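Local structure of probable ATP-dependent kinase TDA10 (Saccharomyces cerevisiae, 1ODF) at residues K63-A68 / I155-G160; Y11-L16 / I49-H54. The protein probably binds ATP and transfers a phosphate from it to a substrate not yet identified, as a kinase structurally close to bacterial pantothenate kinase. All coordinates share one frame; numbering follows the deposited sequence. Where two conformers were deposited one is given.

Contact 1: K63-A68 / I155-G160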
loop_
_atom_site.group_PDB
_atom_site.type_symbol
_atom_site.label_atom_id
_atom_site.label_comp_id
_atom_site.label_asym_id
_atom_site.label_seq_id
_atom_site.Cartn_x
_atom_site.Cartn_y
_atom_site.Cartn_z
ATOM N N LYS A 63 0.600 -13.340 20.451
ATOM C CA LYS A 63 0.946 -12.057 19.846
ATOM C C LYS A 63 -0.283 -11.362 19.259
ATOM O O LYS A 63 -1.202 -12.022 18.778
ATOM C CB LYS A 63 1.982 -12.269 18.730
ATOM C CG LYS A 63 3.330 -12.816 19.190
ATOM C CD LYS A 63 4.108 -11.776 20.000
ATOM C CE LYS A 63 5.477 -12.316 20.400
ATOM N NZ LYS A 63 6.264 -11.320 21.176
ATOM N N SER A 64 -0.293 -10.031 19.297
ATOM C CA SER A 64 -1.398 -9.254 18.733
ATOM C C SER A 64 -1.041 -8.878 17.290
ATOM O O SER A 64 -0.082 -8.140 17.052
ATOM C CB SER A 64 -1.635 -7.978 19.551
ATOM O OG SER A 64 -2.639 -7.176 18.949
ATOM N N ILE A 65 -1.817 -9.382 16.336
ATOM C CA ILE A 65 -1.566 -9.118 14.920
ATOM C C ILE A 65 -2.593 -8.174 14.293
ATOM O O ILE A 65 -3.790 -8.433 14.333
ATOM C CB ILE A 65 -1.580 -10.432 14.088
ATOM C CG1 ILE A 65 -0.735 -11.514 14.776
ATOM C CG2 ILE A 65 -1.056 -10.161 12.675
ATOM C CD1 ILE A 65 0.741 -11.186 14.899
ATOM N N GLY A 66 -2.115 -7.088 13.700
ATOM C CA GLY A 66 -3.008 -6.141 13.056
ATOM C C GLY A 66 -2.811 -6.115 11.546
ATOM O O GLY A 66 -1.726 -6.409 11.034
ATOM N N TYR A 67 -3.863 -5.761 10.821
ATOM C CA TYR A 67 -3.789 -5.697 9.368
ATOM C C TYR A 67 -4.617 -4.546 8.834
ATOM O O TYR A 67 -5.686 -4.234 9.361
ATOM C CB TYR A 67 -4.289 -7.010 8.746
ATOM C CG TYR A 67 -4.334 -6.994 7.230
ATOM C CD1 TYR A 67 -5.326 -6.282 6.539
ATOM C CD2 TYR A 67 -3.355 -7.647 6.484
ATOM C CE1 TYR A 67 -5.333 -6.212 5.146
ATOM C CE2 TYR A 67 -3.351 -7.593 5.091
ATOM C CZ TYR A 67 -4.339 -6.872 4.427
ATOM O OH TYR A 67 -4.321 -6.821 3.051
ATOM N N ALA A 68 -4.118 -3.915 7.780
ATOM C CA ALA A 68 -4.841 -2.826 7.157
ATOM C C ALA A 68 -4.319 -2.545 5.756
ATOM O O ALA A 68 -3.146 -2.757 5.458
ATOM C CB ALA A 68 -4.737 -1.559 8.014
ATOM N N ILE A 155 2.603 -7.119 15.789
ATOM C CA ILE A 155 2.913 -7.097 14.366
ATOM C C ILE A 155 1.805 -6.368 13.624
ATOM O O ILE A 155 0.631 -6.695 13.778
ATOM C CB ILE A 155 3.041 -8.534 13.782
ATOM C CG1 ILE A 155 4.254 -9.233 14.402
ATOM C CG2 ILE A 155 3.169 -8.484 12.250
ATOM C CD1 ILE A 155 4.402 -10.674 13.992
ATOM N N PHE A 156 2.176 -5.361 12.841
ATOM C CA PHE A 156 1.185 -4.630 12.076
ATOM C C PHE A 156 1.492 -4.692 10.590
ATOM O O PHE A 156 2.538 -4.234 10.121
ATOM C CB PHE A 156 1.094 -3.170 12.524
ATOM C CG PHE A 156 -0.078 -2.455 11.940
ATOM C CD1 PHE A 156 -0.061 -2.026 10.613
ATOM C CD2 PHE A 156 -1.248 -2.284 12.686
ATOM C CE1 PHE A 156 -1.188 -1.444 10.036
ATOM C CE2 PHE A 156 -2.389 -1.698 12.111
ATOM C CZ PHE A 156 -2.356 -1.282 10.788
ATOM N N ILE A 157 0.547 -5.262 9.859
ATOM C CA ILE A 157 0.658 -5.437 8.424
ATOM C C ILE A 157 -0.096 -4.341 7.690
ATOM O O ILE A 157 -1.298 -4.176 7.881
ATOM C CB ILE A 157 0.083 -6.818 8.010
ATOM C CG1 ILE A 157 0.818 -7.924 8.771
ATOM C CG2 ILE A 157 0.208 -7.024 6.508
ATOM C CD1 ILE A 157 0.301 -9.316 8.482
ATOM N N LEU A 158 0.619 -3.582 6.867
ATOM C CA LEU A 158 0.006 -2.521 6.076
ATOM C C LEU A 158 0.377 -2.778 4.610
ATOM O O LEU A 158 1.512 -3.172 4.311
ATOM C CB LEU A 158 0.509 -1.142 6.521
ATOM C CG LEU A 158 -0.109 0.063 5.794
ATOM C CD1 LEU A 158 -1.606 0.156 6.118
ATOM C CD2 LEU A 158 0.612 1.334 6.201
ATOM N N GLU A 159 -0.577 -2.567 3.704
ATOM C CA GLU A 159 -0.327 -2.805 2.287
ATOM C C GLU A 159 -0.965 -1.761 1.381
ATOM O O GLU A 159 -2.058 -1.267 1.657
ATOM C CB GLU A 159 -0.828 -4.195 1.892
ATOM C CG GLU A 159 -2.344 -4.329 1.854
ATOM C CD GLU A 159 -2.959 -3.873 0.530
ATOM O OE1 GLU A 159 -4.186 -3.653 0.508
ATOM O OE2 GLU A 159 -2.231 -3.741 -0.486
ATOM N N GLY A 160 -0.258 -1.442 0.297
ATOM C CA GLY A 160 -0.725 -0.472 -0.677
ATOM C C GLY A 160 0.129 -0.554 -1.934
ATOM O O GLY A 160 1.235 -1.108 -1.913
#
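I157 packs against the ring of Y67 on one face of a two-strand parallel pairing, its methyl CG2 lying 3.6 Å from CD2 of the tyrosine, with the two side chains set obliquely. CG of Y67 stands anti to the backbone N (chi1 176°), carrying the ring out on the face where CD2 meets I157. On the same face, I65 and I155 lie side by side and point the same way, CD1 of I65 resting 3.7 Å from CB of I155. The other face is carried by A68, whose CB meets CZ of F156 at 3.7 Å and CD1 of L158 at 4.0 Å. Here G66 has no side chain, and its carbonyl lies over one face of the F156 ring. The backbones run 12° from parallel. Their hydrogen bonds alternate from I155 N to S64 O, G66 N to I155 O, I157 N to G66 O, A68 N to I157 O and E159 N to A68 O. The G66 N bond is nearly straight, while A68 N reaches I157 O with an N-H...O angle of 140°. This pairs an outermost strand of the mixed sheet, 65-69, with its neighbour 155-160, which bonds on its other side to 32-37, the strand leading into the P-loop of this kinase fold. At the polar end, Y67 OH lies 3.4 Å from CG of E159 and hydrogen-bonds to S48 of helix 44-59. An alanine in place of Y67 would probably leave S48 OG without this partner and open a gap over CG2 of I157. E159 bends at chi2, and its carboxylate makes weak hydrogen bonds to S69 and to S45 of the predicted ATP site, beside K44.

Contact 2: Y11-L16 / I49-H54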
loop_
_atom_site.group_PDB
_atom_site.type_symbol
_atom_site.label_atom_id
_atom_site.label_comp_id
_atom_site.label_asym_id
_atom_site.label_seq_id
_atom_site.Cartn_x
_atom_site.Cartn_y
_atom_site.Cartn_z
ATOM N N TYR A 11 8.102 -17.667 -1.253
ATOM C CA TYR A 11 9.234 -16.816 -0.945
ATOM C C TYR A 11 8.942 -15.907 0.238
ATOM O O TYR A 11 9.790 -15.715 1.110
ATOM C CB TYR A 11 9.610 -15.970 -2.157
ATOM C CG TYR A 11 10.308 -16.752 -3.240
ATOM C CD1 TYR A 11 9.672 -17.034 -4.449
ATOM C CD2 TYR A 11 11.609 -17.219 -3.053
ATOM C CE1 TYR A 11 10.314 -17.756 -5.446
ATOM C CE2 TYR A 11 12.261 -17.942 -4.040
ATOM C CZ TYR A 11 11.609 -18.208 -5.235
ATOM O OH TYR A 11 12.258 -18.924 -6.217
ATOM N N THR A 12 7.739 -15.350 0.263
ATOM C CA THR A 12 7.358 -14.448 1.336
ATOM C C THR A 12 7.362 -15.124 2.715
ATOM O O THR A 12 7.891 -14.563 3.674
ATOM C CB THR A 12 5.981 -13.826 1.054
ATOM O OG1 THR A 12 6.029 -13.113 -0.194
ATOM C CG2 THR A 12 5.599 -12.861 2.164
ATOM N N ILE A 13 6.786 -16.324 2.799
ATOM C CA ILE A 13 6.725 -17.079 4.046
ATOM C C ILE A 13 8.135 -17.461 4.477
ATOM O O ILE A 13 8.477 -17.410 5.656
ATOM C CB ILE A 13 5.885 -18.374 3.881
ATOM C CG1 ILE A 13 4.406 -18.019 3.707
ATOM C CG2 ILE A 13 6.089 -19.297 5.088
ATOM C CD1 ILE A 13 3.500 -19.227 3.548
ATOM N N GLU A 14 8.942 -17.857 3.503
ATOM C CA GLU A 14 10.322 -18.236 3.734
ATOM C C GLU A 14 11.038 -17.056 4.404
ATOM O O GLU A 14 11.652 -17.196 5.467
ATOM C CB GLU A 14 10.955 -18.572 2.384
ATOM C CG GLU A 14 12.458 -18.745 2.363
ATOM C CD GLU A 14 12.961 -19.091 0.967
ATOM O OE1 GLU A 14 12.562 -20.161 0.443
ATOM O OE2 GLU A 14 13.742 -18.297 0.392
ATOM N N PHE A 15 10.934 -15.893 3.771
ATOM C CA PHE A 15 11.541 -14.668 4.266
ATOM C C PHE A 15 11.042 -14.283 5.668
ATOM O O PHE A 15 11.838 -13.992 6.556
ATOM C CB PHE A 15 11.259 -13.542 3.257
ATOM C CG PHE A 15 11.521 -12.149 3.781
ATOM C CD1 PHE A 15 10.459 -11.309 4.116
ATOM C CD2 PHE A 15 12.824 -11.659 3.894
ATOM C CE1 PHE A 15 10.694 -9.994 4.550
ATOM C CE2 PHE A 15 13.067 -10.343 4.329
ATOM C CZ PHE A 15 12.004 -9.514 4.653
ATOM N N LEU A 16 9.728 -14.296 5.869
ATOM C CA LEU A 16 9.170 -13.908 7.161
ATOM C C LEU A 16 9.383 -14.904 8.290
ATOM O O LEU A 16 9.551 -14.496 9.443
ATOM C CB LEU A 16 7.677 -13.589 7.024
ATOM C CG LEU A 16 7.363 -12.311 6.232
ATOM C CD1 LEU A 16 5.853 -12.087 6.167
ATOM C CD2 LEU A 16 8.064 -11.118 6.882
ATOM N N ILE A 49 -2.851 -10.708 2.780
ATOM C CA ILE A 49 -3.935 -11.341 3.524
ATOM C C ILE A 49 -3.533 -12.760 3.942
ATOM O O ILE A 49 -3.813 -13.187 5.072
ATOM C CB ILE A 49 -5.243 -11.389 2.677
ATOM C CG1 ILE A 49 -5.835 -9.985 2.549
ATOM C CG2 ILE A 49 -6.267 -12.299 3.327
ATOM C CD1 ILE A 49 -6.316 -9.392 3.871
ATOM N N GLN A 50 -2.877 -13.482 3.035
ATOM C CA GLN A 50 -2.426 -14.834 3.333
ATOM C C GLN A 50 -1.424 -14.821 4.486
ATOM O O GLN A 50 -1.446 -15.689 5.356
ATOM C CB GLN A 50 -1.763 -15.464 2.108
ATOM C CG GLN A 50 -2.720 -15.877 1.007
ATOM C CD GLN A 50 -1.990 -16.502 -0.168
ATOM O OE1 GLN A 50 -1.263 -15.822 -0.890
ATOM N NE2 GLN A 50 -2.174 -17.802 -0.358
ATOM N N ILE A 51 -0.543 -13.830 4.485
ATOM C CA ILE A 51 0.468 -13.722 5.525
ATOM C C ILE A 51 -0.225 -13.420 6.860
ATOM O O ILE A 51 0.138 -13.985 7.900
ATOM C CB ILE A 51 1.503 -12.626 5.179
ATOM C CG1 ILE A 51 2.360 -13.095 3.998
ATOM C CG2 ILE A 51 2.387 -12.334 6.367
ATOM C CD1 ILE A 51 3.001 -14.458 4.214
ATOM N N TYR A 52 -1.226 -12.540 6.823
ATOM C CA TYR A 52 -1.983 -12.194 8.019
ATOM C C TYR A 52 -2.470 -13.494 8.644
ATOM O O TYR A 52 -2.200 -13.771 9.809
ATOM C CB TYR A 52 -3.194 -11.333 7.657
ATOM C CG TYR A 52 -4.066 -10.928 8.837
ATOM C CD1 TYR A 52 -5.453 -11.029 8.764
ATOM C CD2 TYR A 52 -3.507 -10.403 10.004
ATOM C CE1 TYR A 52 -6.269 -10.616 9.819
ATOM C CE2 TYR A 52 -4.313 -9.982 11.067
ATOM C CZ TYR A 52 -5.697 -10.093 10.964
ATOM O OH TYR A 52 -6.511 -9.674 11.994
ATOM N N ASN A 53 -3.175 -14.299 7.856
ATOM C CA ASN A 53 -3.692 -15.566 8.353
ATOM C C ASN A 53 -2.584 -16.483 8.837
ATOM O O ASN A 53 -2.715 -17.128 9.878
ATOM C CB ASN A 53 -4.520 -16.270 7.274
ATOM C CG ASN A 53 -5.820 -15.542 6.973
ATOM O OD1 ASN A 53 -6.506 -15.074 7.882
ATOM N ND2 ASN A 53 -6.168 -15.451 5.694
ATOM N N HIS A 54 -1.497 -16.536 8.076
ATOM C CA HIS A 54 -0.344 -17.364 8.419
ATOM C C HIS A 54 0.138 -17.036 9.838
ATOM O O HIS A 54 0.342 -17.929 10.657
ATOM C CB HIS A 54 0.775 -17.105 7.403
ATOM C CG HIS A 54 2.036 -17.879 7.653
ATOM N ND1 HIS A 54 2.132 -19.241 7.457
ATOM C CD2 HIS A 54 3.272 -17.468 8.027
ATOM C CE1 HIS A 54 3.372 -19.632 7.693
ATOM N NE2 HIS A 54 4.085 -18.576 8.040
#
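I51 reaches from helix 44-59 into a group of three side chains on helix 8-24, meeting T12, I13 and L16 with different branches. Its CD1 lies 3.7 Å from the methyl CG2 of T12 and 3.9 Å from CG1 of I13. The other branch, CG2, presses against CD1 of L16 at 3.5 Å, tighter than usual for two carbons. I51 crosses T12 and L16 at a slant, whereas I13 and I51 slide past each other in opposite directions. One turn further along, H54 meets I13 as well. The isoleucine CG2 approaches NE2 of the imidazole at 3.6 Å, and its CD1 sits 4.1 Å above one face of the ring, displaced toward the rim.

Torsions and polar partners position these groups. T12 turns CG2 anti to its backbone N, toward I51, and puts OG1 beside that N (chi1 -59°), where the hydroxyl hydrogen-bonds to the carbonyl of V8 one turn back. Thus the threonine presents a methyl to the interface while its polar atom is satisfied within its own helix. H54 has CG anti to the backbone N (chi1 179°), which carries the ring out toward I13. Its NE2 hydrogen-bonds to OD1 of D17, a polar tie between the two helices that would limit rotation of the ring packed on I13. No hydrogen bond joins 11-16 to 49-54 directly.

The helix segments are 10.9 Å apart at closest approach and cross at -44°. L9 of helix 8-24 extends the packing on I51. Helix 8-24 sits through F15 on strands 204-211, 269-275 and 281-287, while Y52 of helix 44-59 packs on I65 and Y67 of strand 65-69. I155, beside I65, touches I20 of helix 8-24, placing both helices on the same face of the central sheet.

The two contacts, with centres about 12 Å apart, are joined through helix 44-59, which lends one flank to helix 8-24 in contact 2 and another to the sheet edge of contact 1. I49 CD1 lies 3.3 Å from Y67 CZ, and Y52 CD2 packs 3.6 Å from I65 CG2, while Y52 CA meets I157 CD1 at 3.7 Å. The same helix starts at the predicted ATP-binding P-loop. Contact 1 ends nearest that site: the E159 side chain is about 3 Å from that of K44 and about 5 Å from a bound sulfate. In contact 2 the T12 side chain stays about 9 Å from that of K44.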